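Glycosyl hydrolases family 2, sugar binding domain protein (PDB 6D1P) probably hydrolyses O-glycosidic bonds as a family 2 beta-glucuronidase of a human gut bacterium. Local coordinates at residues G90-M95 with G188-Y193; Y134-A139 with I411-N416; Q661-R666 with T692-K697. All coordinates share one frame; numbering follows the deposited sequence.

How the contacts relate
From the N terminus, strand 89-96 of the sugar-binding domain supplies the first half of contact 1, and the loop 188-193 closes it 93 residues later. Residues 134-139, lying between those two segments, do not reach their partner until the last part of helix 397-414 in the TIM-barrel domain, so contacts 1 and 2 cross along the chain. The two also touch in space, through Arg192 NH1 and Tyr134 O at 3.0 Å, a probable hydrogen bond. Contact 1 is internal to the sugar-binding domain, whereas contact 2 ties that domain to the barrel. Contact 3 follows in series, a local closure joining strands 659-665 and 685-695 of one sheet in the DUF4982 region.

Contact 1: residues G90-M95 with G188-Y193; sequences GWYRTM and GGLYRY
Tyr92 meets the loop at Gly189 and Leu190 in two ways, with its hydroxyl and with one face of its ring. The polar part is a nearly straight hydrogen bond, Leu190 N to Tyr92 OH at 3.2 Å, with an N-H...O angle of 164°. The same hydroxyl is hydrogen-bonded to His71 ND1, so two groups fix the end of the phenol. Gly189 CA sits at the ring edge, 3.4 Å from Tyr92 OH; a side chain on this residue would run into the hydroxyl, and its backbone angles are in any case poorly suited to one.

The arrangement belongs to the beta-rich sugar-binding domain of family 2 glycoside hydrolases. Strand 89-96 pairs with strands 35-38 and 162-169, and the loop, in which Leu190 is the centre of an inverse gamma turn, leads into strand 194-199 of a second antiparallel sheet.

The apolar part is a CH-pi contact. Leu190 CD1 lies over one ring face of Tyr92, 3.4 Å from the centroid and 19° off the normal, displaced toward the CG-CD1 side; Leu190 CG follows at 3.6 Å from Tyr92 CE1. With CG of Tyr92 beside the backbone N (chi1 -59°), anti to the carbonyl carbon, the ring reaches out from the strand to the loop, and the two side chains run past each other in opposite directions. Leu190 also packs on Cys168 and Ala114, while Tyr92 touches Trp35.

Contact 2: residues Y134-A139 with I411-N416; sequences YDEWKA and IEQHRN
Gln413 reaches from the last part of helix 397-414 to the backbone of Glu136 and grips it with both ends of its amide. Its CB leaves the helix pointing toward the loop, and CG, beside the backbone N at chi1 -77° and anti to the carbonyl carbon, continues into an extended chain that carries the amide across. The carbon CD comes to 3.7 Å from Glu136 O, with Glu136 CB little farther off. Beyond it, OE1 accepts a hydrogen bond from Glu136 N at 3.0 Å, the donor tilted 21° from the carbonyl plane; Gln367 NE2 also bonds to this oxygen. Gln413 OE1 further lies 3.3 Å from Glu136 CB and 3.4 Å from Glu136 CG.

This is where the sugar-binding domain meets the TIM barrel of the family 2 architecture: residues 134-136 lead into edge strand 137-140, and the helix is one of those packed around the barrel strands. Close by, Asp135 OD2 makes a second link to the same helix through Asn409 ND2.

At the other tip, Gln413 NE2 donates to Glu136 O, also at 3.0 Å but more bent, with an N-H...O angle of 134°. One amide thus satisfies the N-H and the carbonyl of a single residue, as a neighbouring strand might, and holds its own plane against rotation. Were an alanine here, both backbone groups of Glu136 and Gln367 NE2 would probably lose the partner that Gln413 gives them, and a gap would open between helix and loop.

Contact 3: residues Q661-R666 with T692-K697; sequences QGRKKR and TGYDGK
A cation-pi stack on the protein surface joins Arg663, on edge strand 659-665, to Tyr694, near the end of strand 685-695, in the beta domain that follows the TIM barrel. The guanidinium lies flat over one face of the ring, the planes only 11° apart, and Arg663 CZ is 3.4 Å from the ring centroid. Each part of the group has its own place. Arg663 NH2 lies over the ring, 3.3 Å from Tyr694 CG. CZ, also over the ring, is shifted toward CE2, NE projects past the CD2-CE2 edge, and NH1 points to the phenol end. CG of Arg663 is roughly anti to the backbone N (chi1 -150°), and a bend at chi2 brings the chain over to cross the tyrosine at about a right angle. The positive charge probably draws on the pi electrons of the ring, while a long, weak ion pair links Arg663 NE with Glu651 OE1.

The two strands are not direct neighbours: strand 651-656 runs between them, antiparallel to both, so the stack bridges over that intervening strand, whose Glu653 OE2 accepts a weak hydrogen bond from Tyr694 OH.

Contact 1: residues G90-M95 with G188-Y193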
loop_
_atom_site.group_PDB
_atom_site.type_symbol
_atom_site.label_atom_id
_atom_site.label_comp_id
_atom_site.label_asym_id
_atom_site.label_seq_id
_atom_site.Cartn_x
_atom_site.Cartn_y
_atom_site.Cartn_z
ATOM N N GLY A 90 -5.062 4.888 -8.349
ATOM C CA GLY A 90 -3.955 5.824 -8.273
ATOM C C GLY A 90 -4.203 6.920 -9.279
ATOM O O GLY A 90 -5.022 6.766 -10.190
ATOM N N TRP A 91 -3.494 8.038 -9.110
ATOM C CA TRP A 91 -3.767 9.243 -9.887
ATOM C C TRP A 91 -2.506 9.803 -10.527
ATOM O O TRP A 91 -1.441 9.817 -9.909
ATOM C CB TRP A 91 -4.379 10.341 -9.006
ATOM C CG TRP A 91 -5.861 10.236 -8.703
ATOM C CD1 TRP A 91 -6.445 9.611 -7.632
ATOM C CD2 TRP A 91 -6.930 10.824 -9.452
ATOM N NE1 TRP A 91 -7.811 9.768 -7.675
ATOM C CE2 TRP A 91 -8.133 10.503 -8.787
ATOM C CE3 TRP A 91 -6.989 11.585 -10.625
ATOM C CZ2 TRP A 91 -9.374 10.911 -9.261
ATOM C CZ3 TRP A 91 -8.226 11.991 -11.091
ATOM C CH2 TRP A 91 -9.399 11.657 -10.409
ATOM N N TYR A 92 -2.643 10.326 -11.740
ATOM C CA TYR A 92 -1.588 11.090 -12.394
ATOM C C TYR A 92 -2.072 12.508 -12.682
ATOM O O TYR A 92 -3.264 12.727 -12.910
ATOM C CB TYR A 92 -1.160 10.453 -13.712
ATOM C CG TYR A 92 -0.641 9.048 -13.623
ATOM C CD1 TYR A 92 -1.506 7.957 -13.622
ATOM C CD2 TYR A 92 0.721 8.803 -13.617
ATOM C CE1 TYR A 92 -1.017 6.655 -13.587
ATOM C CE2 TYR A 92 1.214 7.523 -13.582
ATOM C CZ TYR A 92 0.341 6.447 -13.560
ATOM O OH TYR A 92 0.856 5.169 -13.517
ATOM N N ARG A 93 -1.145 13.472 -12.696
ATOM C CA ARG A 93 -1.507 14.839 -13.051
ATOM C C ARG A 93 -0.311 15.567 -13.638
ATOM O O ARG A 93 0.842 15.287 -13.286
ATOM C CB ARG A 93 -2.042 15.622 -11.852
ATOM C CG ARG A 93 -1.043 15.819 -10.733
ATOM C CD ARG A 93 -1.691 16.544 -9.542
ATOM N NE ARG A 93 -0.712 16.860 -8.509
ATOM C CZ ARG A 93 -1.008 17.228 -7.265
ATOM N NH1 ARG A 93 -2.273 17.338 -6.864
ATOM N NH2 ARG A 93 -0.027 17.474 -6.417
ATOM N N THR A 94 -0.599 16.505 -14.541
ATOM C CA THR A 94 0.441 17.315 -15.167
ATOM C C THR A 94 -0.176 18.560 -15.798
ATOM O O THR A 94 -1.393 18.761 -15.783
ATOM C CB THR A 94 1.219 16.538 -16.229
ATOM O OG1 THR A 94 2.327 17.332 -16.632
ATOM C CG2 THR A 94 0.349 16.297 -17.469
ATOM N N MET A 95 0.695 19.374 -16.395
ATOM C CA MET A 95 0.351 20.629 -17.053
ATOM C C MET A 95 0.756 20.535 -18.517
ATOM O O MET A 95 1.906 20.192 -18.814
ATOM C CB MET A 95 1.091 21.798 -16.384
ATOM C CG MET A 95 0.199 22.883 -15.864
ATOM S SD MET A 95 -0.795 22.324 -14.490
ATOM C CE MET A 95 0.319 22.728 -13.127
ATOM N N GLY A 188 -1.323 -2.152 -13.094
ATOM C CA GLY A 188 -1.997 -0.866 -13.017
ATOM C C GLY A 188 -1.111 0.263 -13.515
ATOM O O GLY A 188 0.117 0.202 -13.414
ATOM N N GLY A 189 -1.752 1.301 -14.062
ATOM C CA GLY A 189 -1.105 2.564 -14.367
ATOM C C GLY A 189 -0.993 2.822 -15.863
ATOM O O GLY A 189 -1.504 2.075 -16.699
ATOM N N LEU A 190 -0.301 3.921 -16.187
ATOM C CA LEU A 190 -0.094 4.363 -17.570
ATOM C C LEU A 190 1.199 3.739 -18.088
ATOM O O LEU A 190 2.226 4.387 -18.309
ATOM C CB LEU A 190 -0.075 5.887 -17.643
ATOM C CG LEU A 190 -1.378 6.542 -17.148
ATOM C CD1 LEU A 190 -1.187 8.018 -16.856
ATOM C CD2 LEU A 190 -2.527 6.330 -18.150
ATOM N N TYR A 191 1.137 2.430 -18.247
ATOM C CA TYR A 191 2.329 1.665 -18.550
ATOM C C TYR A 191 2.616 1.596 -20.035
ATOM O O TYR A 191 3.630 1.016 -20.430
ATOM C CB TYR A 191 2.223 0.265 -17.948
ATOM C CG TYR A 191 0.884 -0.447 -18.111
ATOM C CD1 TYR A 191 0.431 -0.857 -19.367
ATOM C CD2 TYR A 191 0.103 -0.769 -16.994
ATOM C CE1 TYR A 191 -0.775 -1.535 -19.512
ATOM C CE2 TYR A 191 -1.084 -1.446 -17.123
ATOM C CZ TYR A 191 -1.532 -1.828 -18.386
ATOM O OH TYR A 191 -2.725 -2.507 -18.521
ATOM N N ARG A 192 1.761 2.177 -20.869
ATOM C CA ARG A 192 2.089 2.405 -22.267
ATOM C C ARG A 192 1.947 3.889 -22.547
ATOM O O ARG A 192 1.238 4.604 -21.832
ATOM C CB ARG A 192 1.202 1.617 -23.240
ATOM C CG ARG A 192 1.361 0.150 -23.144
ATOM C CD ARG A 192 0.557 -0.515 -24.236
ATOM N NE ARG A 192 0.403 -1.934 -23.966
ATOM C CZ ARG A 192 -0.605 -2.667 -24.408
ATOM N NH1 ARG A 192 -1.543 -2.103 -25.149
ATOM N NH2 ARG A 192 -0.681 -3.960 -24.110
ATOM N N TYR A 193 2.617 4.316 -23.615
ATOM C CA TYR A 193 2.728 5.726 -23.938
ATOM C C TYR A 193 1.372 6.405 -24.039
ATOM O O TYR A 193 0.396 5.841 -24.553
ATOM C CB TYR A 193 3.480 5.897 -25.255
ATOM C CG TYR A 193 4.936 5.505 -25.148
ATOM C CD1 TYR A 193 5.786 6.162 -24.257
ATOM C CD2 TYR A 193 5.464 4.482 -25.938
ATOM C CE1 TYR A 193 7.110 5.807 -24.149
ATOM C CE2 TYR A 193 6.785 4.132 -25.846
ATOM C CZ TYR A 193 7.608 4.789 -24.946
ATOM O OH TYR A 193 8.937 4.428 -24.834
#

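Contact 2: residues Y134-A139 with I411-N416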
loop_
_atom_site.group_PDB
_atom_site.type_symbol
_atom_site.label_atom_id
_atom_site.label_comp_id
_atom_site.label_asym_id
_atom_site.label_seq_id
_atom_site.Cartn_x
_atom_site.Cartn_y
_atom_site.Cartn_z
ATOM N N TYR A 134 -5.541 -3.279 -22.178
ATOM C CA TYR A 134 -4.626 -3.733 -23.220
ATOM C C TYR A 134 -4.956 -3.256 -24.621
ATOM O O TYR A 134 -4.156 -3.503 -25.526
ATOM C CB TYR A 134 -4.556 -5.268 -23.212
ATOM C CG TYR A 134 -4.285 -5.773 -21.832
ATOM C CD1 TYR A 134 -2.980 -5.812 -21.343
ATOM C CD2 TYR A 134 -5.330 -6.133 -20.982
ATOM C CE1 TYR A 134 -2.715 -6.220 -20.041
ATOM C CE2 TYR A 134 -5.072 -6.549 -19.681
ATOM C CZ TYR A 134 -3.763 -6.585 -19.216
ATOM O OH TYR A 134 -3.485 -6.999 -17.930
ATOM N N ASP A 135 -6.085 -2.598 -24.845
ATOM C CA ASP A 135 -6.422 -2.045 -26.146
ATOM C C ASP A 135 -6.205 -0.532 -26.141
ATOM O O ASP A 135 -6.077 0.099 -25.086
ATOM C CB ASP A 135 -7.874 -2.379 -26.515
ATOM C CG ASP A 135 -8.872 -1.982 -25.423
ATOM O OD1 ASP A 135 -8.463 -1.839 -24.246
ATOM O OD2 ASP A 135 -10.070 -1.815 -25.745
ATOM N N GLU A 136 -6.163 0.046 -27.337
ATOM C CA GLU A 136 -5.934 1.475 -27.488
ATOM C C GLU A 136 -7.256 2.213 -27.522
ATOM O O GLU A 136 -8.271 1.690 -27.992
ATOM C CB GLU A 136 -5.169 1.785 -28.770
ATOM C CG GLU A 136 -3.923 0.975 -28.944
ATOM C CD GLU A 136 -3.139 1.400 -30.158
ATOM O OE1 GLU A 136 -3.766 1.808 -31.156
ATOM O OE2 GLU A 136 -1.899 1.342 -30.103
ATOM N N TRP A 137 -7.222 3.454 -27.049
ATOM C CA TRP A 137 -8.419 4.278 -26.956
ATOM C C TRP A 137 -7.950 5.719 -26.839
ATOM O O TRP A 137 -6.768 5.983 -26.617
ATOM C CB TRP A 137 -9.292 3.843 -25.769
ATOM C CG TRP A 137 -8.520 3.830 -24.457
ATOM C CD1 TRP A 137 -7.616 2.896 -24.037
ATOM C CD2 TRP A 137 -8.610 4.799 -23.407
ATOM N NE1 TRP A 137 -7.128 3.229 -22.799
ATOM C CE2 TRP A 137 -7.718 4.397 -22.389
ATOM C CE3 TRP A 137 -9.344 5.973 -23.234
ATOM C CZ2 TRP A 137 -7.538 5.131 -21.219
ATOM C CZ3 TRP A 137 -9.164 6.706 -22.059
ATOM C CH2 TRP A 137 -8.260 6.283 -21.075
ATOM N N LYS A 138 -8.883 6.654 -26.991
ATOM C CA LYS A 138 -8.531 8.064 -26.926
ATOM C C LYS A 138 -9.598 8.844 -26.163
ATOM O O LYS A 138 -10.708 8.368 -25.926
ATOM C CB LYS A 138 -8.327 8.656 -28.326
ATOM C CG LYS A 138 -9.582 8.694 -29.192
ATOM C CD LYS A 138 -9.271 9.317 -30.549
ATOM C CE LYS A 138 -10.424 9.153 -31.504
ATOM N NZ LYS A 138 -11.681 9.657 -30.878
ATOM N N ALA A 139 -9.236 10.067 -25.783
ATOM C CA ALA A 139 -10.138 11.007 -25.128
ATOM C C ALA A 139 -10.042 12.337 -25.858
ATOM O O ALA A 139 -8.951 12.912 -25.964
ATOM C CB ALA A 139 -9.787 11.180 -23.645
ATOM N N ILE A 411 -8.850 -6.528 -33.281
ATOM C CA ILE A 411 -8.879 -6.807 -34.709
ATOM C C ILE A 411 -8.810 -5.514 -35.506
ATOM O O ILE A 411 -8.003 -5.378 -36.426
ATOM C CB ILE A 411 -10.135 -7.620 -35.056
ATOM C CG1 ILE A 411 -9.988 -9.053 -34.540
ATOM C CG2 ILE A 411 -10.390 -7.578 -36.551
ATOM C CD1 ILE A 411 -11.282 -9.809 -34.542
ATOM N N GLU A 412 -9.639 -4.536 -35.156
ATOM C CA GLU A 412 -9.641 -3.297 -35.925
ATOM C C GLU A 412 -8.310 -2.561 -35.827
ATOM O O GLU A 412 -7.871 -1.953 -36.808
ATOM C CB GLU A 412 -10.792 -2.400 -35.474
ATOM C CG GLU A 412 -12.110 -2.770 -36.157
ATOM C CD GLU A 412 -13.282 -1.948 -35.670
ATOM O OE1 GLU A 412 -13.100 -1.146 -34.717
ATOM O OE2 GLU A 412 -14.388 -2.116 -36.228
ATOM N N GLN A 413 -7.643 -2.629 -34.670
ATOM C CA GLN A 413 -6.420 -1.874 -34.448
ATOM C C GLN A 413 -5.176 -2.562 -34.995
ATOM O O GLN A 413 -4.179 -1.882 -35.250
ATOM C CB GLN A 413 -6.255 -1.584 -32.945
ATOM C CG GLN A 413 -7.173 -0.450 -32.454
ATOM C CD GLN A 413 -7.366 -0.411 -30.935
ATOM O OE1 GLN A 413 -6.527 -0.877 -30.170
ATOM N NE2 GLN A 413 -8.479 0.151 -30.506
ATOM N N HIS A 414 -5.199 -3.881 -35.190
ATOM C CA HIS A 414 -4.017 -4.604 -35.648
ATOM C C HIS A 414 -4.189 -5.323 -36.983
ATOM O O HIS A 414 -3.253 -6.002 -37.423
ATOM C CB HIS A 414 -3.584 -5.627 -34.589
ATOM C CG HIS A 414 -2.973 -5.010 -33.381
ATOM N ND1 HIS A 414 -2.569 -5.748 -32.289
ATOM C CD2 HIS A 414 -2.688 -3.718 -33.090
ATOM C CE1 HIS A 414 -2.063 -4.936 -31.377
ATOM N NE2 HIS A 414 -2.117 -3.700 -31.843
ATOM N N ARG A 415 -5.337 -5.198 -37.647
ATOM C CA ARG A 415 -5.565 -6.014 -38.838
ATOM C C ARG A 415 -4.626 -5.687 -39.993
ATOM O O ARG A 415 -4.448 -6.530 -40.874
ATOM C CB ARG A 415 -6.988 -5.863 -39.316
ATOM C CG ARG A 415 -7.355 -4.465 -39.690
ATOM C CD ARG A 415 -8.799 -4.481 -40.083
ATOM N NE ARG A 415 -9.467 -3.200 -39.963
ATOM C CZ ARG A 415 -10.786 -3.097 -39.859
ATOM N NH1 ARG A 415 -11.518 -4.202 -39.854
ATOM N NH2 ARG A 415 -11.373 -1.913 -39.747
ATOM N N ASN A 416 -4.028 -4.499 -40.030
ATOM C CA ASN A 416 -3.117 -4.180 -41.118
ATOM C C ASN A 416 -1.756 -4.844 -40.964
ATOM O O ASN A 416 -0.947 -4.778 -41.895
ATOM C CB ASN A 416 -2.926 -2.662 -41.237
ATOM C CG ASN A 416 -4.197 -1.932 -41.644
ATOM O OD1 ASN A 416 -5.209 -2.547 -41.980
ATOM N ND2 ASN A 416 -4.140 -0.606 -41.636
#

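Contact 3: residues Q661-R666 with T692-K697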
loop_
_atom_site.group_PDB
_atom_site.type_symbol
_atom_site.label_atom_id
_atom_site.label_comp_id
_atom_site.label_asym_id
_atom_site.label_seq_id
_atom_site.Cartn_x
_atom_site.Cartn_y
_atom_site.Cartn_z
ATOM N N GLN A 661 39.668 -33.521 -27.628
ATOM C CA GLN A 661 38.831 -34.660 -27.280
ATOM C C GLN A 661 38.092 -35.236 -28.483
ATOM O O GLN A 661 37.305 -36.181 -28.319
ATOM C CB GLN A 661 37.833 -34.261 -26.188
ATOM C CG GLN A 661 38.497 -33.729 -24.929
ATOM C CD GLN A 661 39.395 -34.751 -24.243
ATOM O OE1 GLN A 661 40.618 -34.564 -24.144
ATOM N NE2 GLN A 661 38.790 -35.824 -23.738
ATOM N N GLY A 662 38.322 -34.695 -29.681
ATOM C CA GLY A 662 37.722 -35.224 -30.889
ATOM C C GLY A 662 36.843 -34.230 -31.623
ATOM O O GLY A 662 36.128 -33.427 -31.014
ATOM N N ARG A 663 36.913 -34.267 -32.941
ATOM C CA ARG A 663 35.974 -33.552 -33.791
ATOM C C ARG A 663 34.727 -34.415 -33.969
ATOM O O ARG A 663 34.828 -35.624 -34.200
ATOM C CB ARG A 663 36.637 -33.249 -35.135
ATOM C CG ARG A 663 36.169 -32.009 -35.848
ATOM C CD ARG A 663 37.329 -31.425 -36.643
ATOM N NE ARG A 663 36.887 -30.518 -37.699
ATOM C CZ ARG A 663 37.703 -29.708 -38.374
ATOM N NH1 ARG A 663 39.003 -29.686 -38.090
ATOM N NH2 ARG A 663 37.217 -28.916 -39.326
ATOM N N LYS A 664 33.548 -33.816 -33.798
ATOM C CA LYS A 664 32.299 -34.554 -33.911
ATOM C C LYS A 664 31.343 -33.813 -34.826
ATOM O O LYS A 664 31.413 -32.592 -34.981
ATOM C CB LYS A 664 31.644 -34.815 -32.558
ATOM C CG LYS A 664 32.426 -35.782 -31.702
ATOM C CD LYS A 664 31.652 -36.214 -30.470
ATOM C CE LYS A 664 32.480 -37.155 -29.616
ATOM N NZ LYS A 664 31.755 -37.635 -28.403
ATOM N N LYS A 665 30.489 -34.583 -35.478
ATOM C CA LYS A 665 29.564 -34.054 -36.461
ATOM C C LYS A 665 28.214 -33.835 -35.796
ATOM O O LYS A 665 27.797 -34.613 -34.926
ATOM C CB LYS A 665 29.440 -35.001 -37.661
ATOM C CG LYS A 665 28.540 -34.463 -38.777
ATOM C CD LYS A 665 28.409 -35.442 -39.977
ATOM C CE LYS A 665 26.978 -35.977 -40.154
ATOM N NZ LYS A 665 26.656 -37.142 -39.266
ATOM N N ARG A 666 27.551 -32.753 -36.190
ATOM C CA ARG A 666 26.268 -32.408 -35.604
ATOM C C ARG A 666 25.163 -33.273 -36.211
ATOM O O ARG A 666 25.039 -33.384 -37.438
ATOM C CB ARG A 666 25.957 -30.919 -35.801
ATOM C CG ARG A 666 24.771 -30.448 -34.948
ATOM C CD ARG A 666 24.209 -29.090 -35.380
ATOM N NE ARG A 666 23.044 -28.727 -34.569
ATOM C CZ ARG A 666 21.797 -29.140 -34.804
ATOM N NH1 ARG A 666 21.532 -29.930 -35.843
ATOM N NH2 ARG A 666 20.817 -28.769 -33.999
ATOM N N THR A 692 35.779 -25.466 -30.577
ATOM C CA THR A 692 35.826 -24.792 -31.860
ATOM C C THR A 692 34.852 -25.476 -32.809
ATOM O O THR A 692 34.857 -26.703 -32.953
ATOM C CB THR A 692 37.249 -24.784 -32.431
ATOM O OG1 THR A 692 38.110 -24.076 -31.530
ATOM C CG2 THR A 692 37.271 -24.096 -33.785
ATOM N N GLY A 693 33.990 -24.681 -33.413
ATOM C CA GLY A 693 33.042 -25.162 -34.387
ATOM C C GLY A 693 33.477 -24.653 -35.741
ATOM O O GLY A 693 34.043 -23.560 -35.858
ATOM N N TYR A 694 33.223 -25.456 -36.761
ATOM C CA TYR A 694 33.622 -25.128 -38.114
ATOM C C TYR A 694 32.365 -25.028 -38.955
ATOM O O TYR A 694 31.536 -25.946 -38.945
ATOM C CB TYR A 694 34.580 -26.188 -38.662
ATOM C CG TYR A 694 35.725 -26.506 -37.717
ATOM C CD1 TYR A 694 36.933 -25.802 -37.790
ATOM C CD2 TYR A 694 35.598 -27.505 -36.746
ATOM C CE1 TYR A 694 37.992 -26.090 -36.930
ATOM C CE2 TYR A 694 36.649 -27.800 -35.880
ATOM C CZ TYR A 694 37.848 -27.090 -35.977
ATOM O OH TYR A 694 38.897 -27.383 -35.116
ATOM N N ASP A 695 32.198 -23.896 -39.630
ATOM C CA ASP A 695 31.189 -23.761 -40.677
ATOM C C ASP A 695 31.931 -23.243 -41.904
ATOM O O ASP A 695 32.162 -22.036 -42.038
ATOM C CB ASP A 695 30.041 -22.837 -40.267
ATOM C CG ASP A 695 28.933 -22.780 -41.328
ATOM O OD1 ASP A 695 28.552 -23.856 -41.850
ATOM O OD2 ASP A 695 28.452 -21.669 -41.652
ATOM N N GLY A 696 32.316 -24.164 -42.784
ATOM C CA GLY A 696 33.156 -23.813 -43.908
ATOM C C GLY A 696 34.435 -23.180 -43.411
ATOM O O GLY A 696 35.242 -23.843 -42.753
ATOM N N LYS A 697 34.609 -21.888 -43.682
ATOM C CA LYS A 697 35.791 -21.165 -43.234
ATOM C C LYS A 697 35.582 -20.399 -41.929
ATOM O O LYS A 697 36.562 -19.893 -41.366
ATOM C CB LYS A 697 36.263 -20.216 -44.335
ATOM C CG LYS A 697 37.058 -20.923 -45.428
ATOM C CD LYS A 697 36.984 -20.176 -46.743
ATOM C CE LYS A 697 35.561 -20.124 -47.280
ATOM N NZ LYS A 697 35.217 -18.727 -47.676
#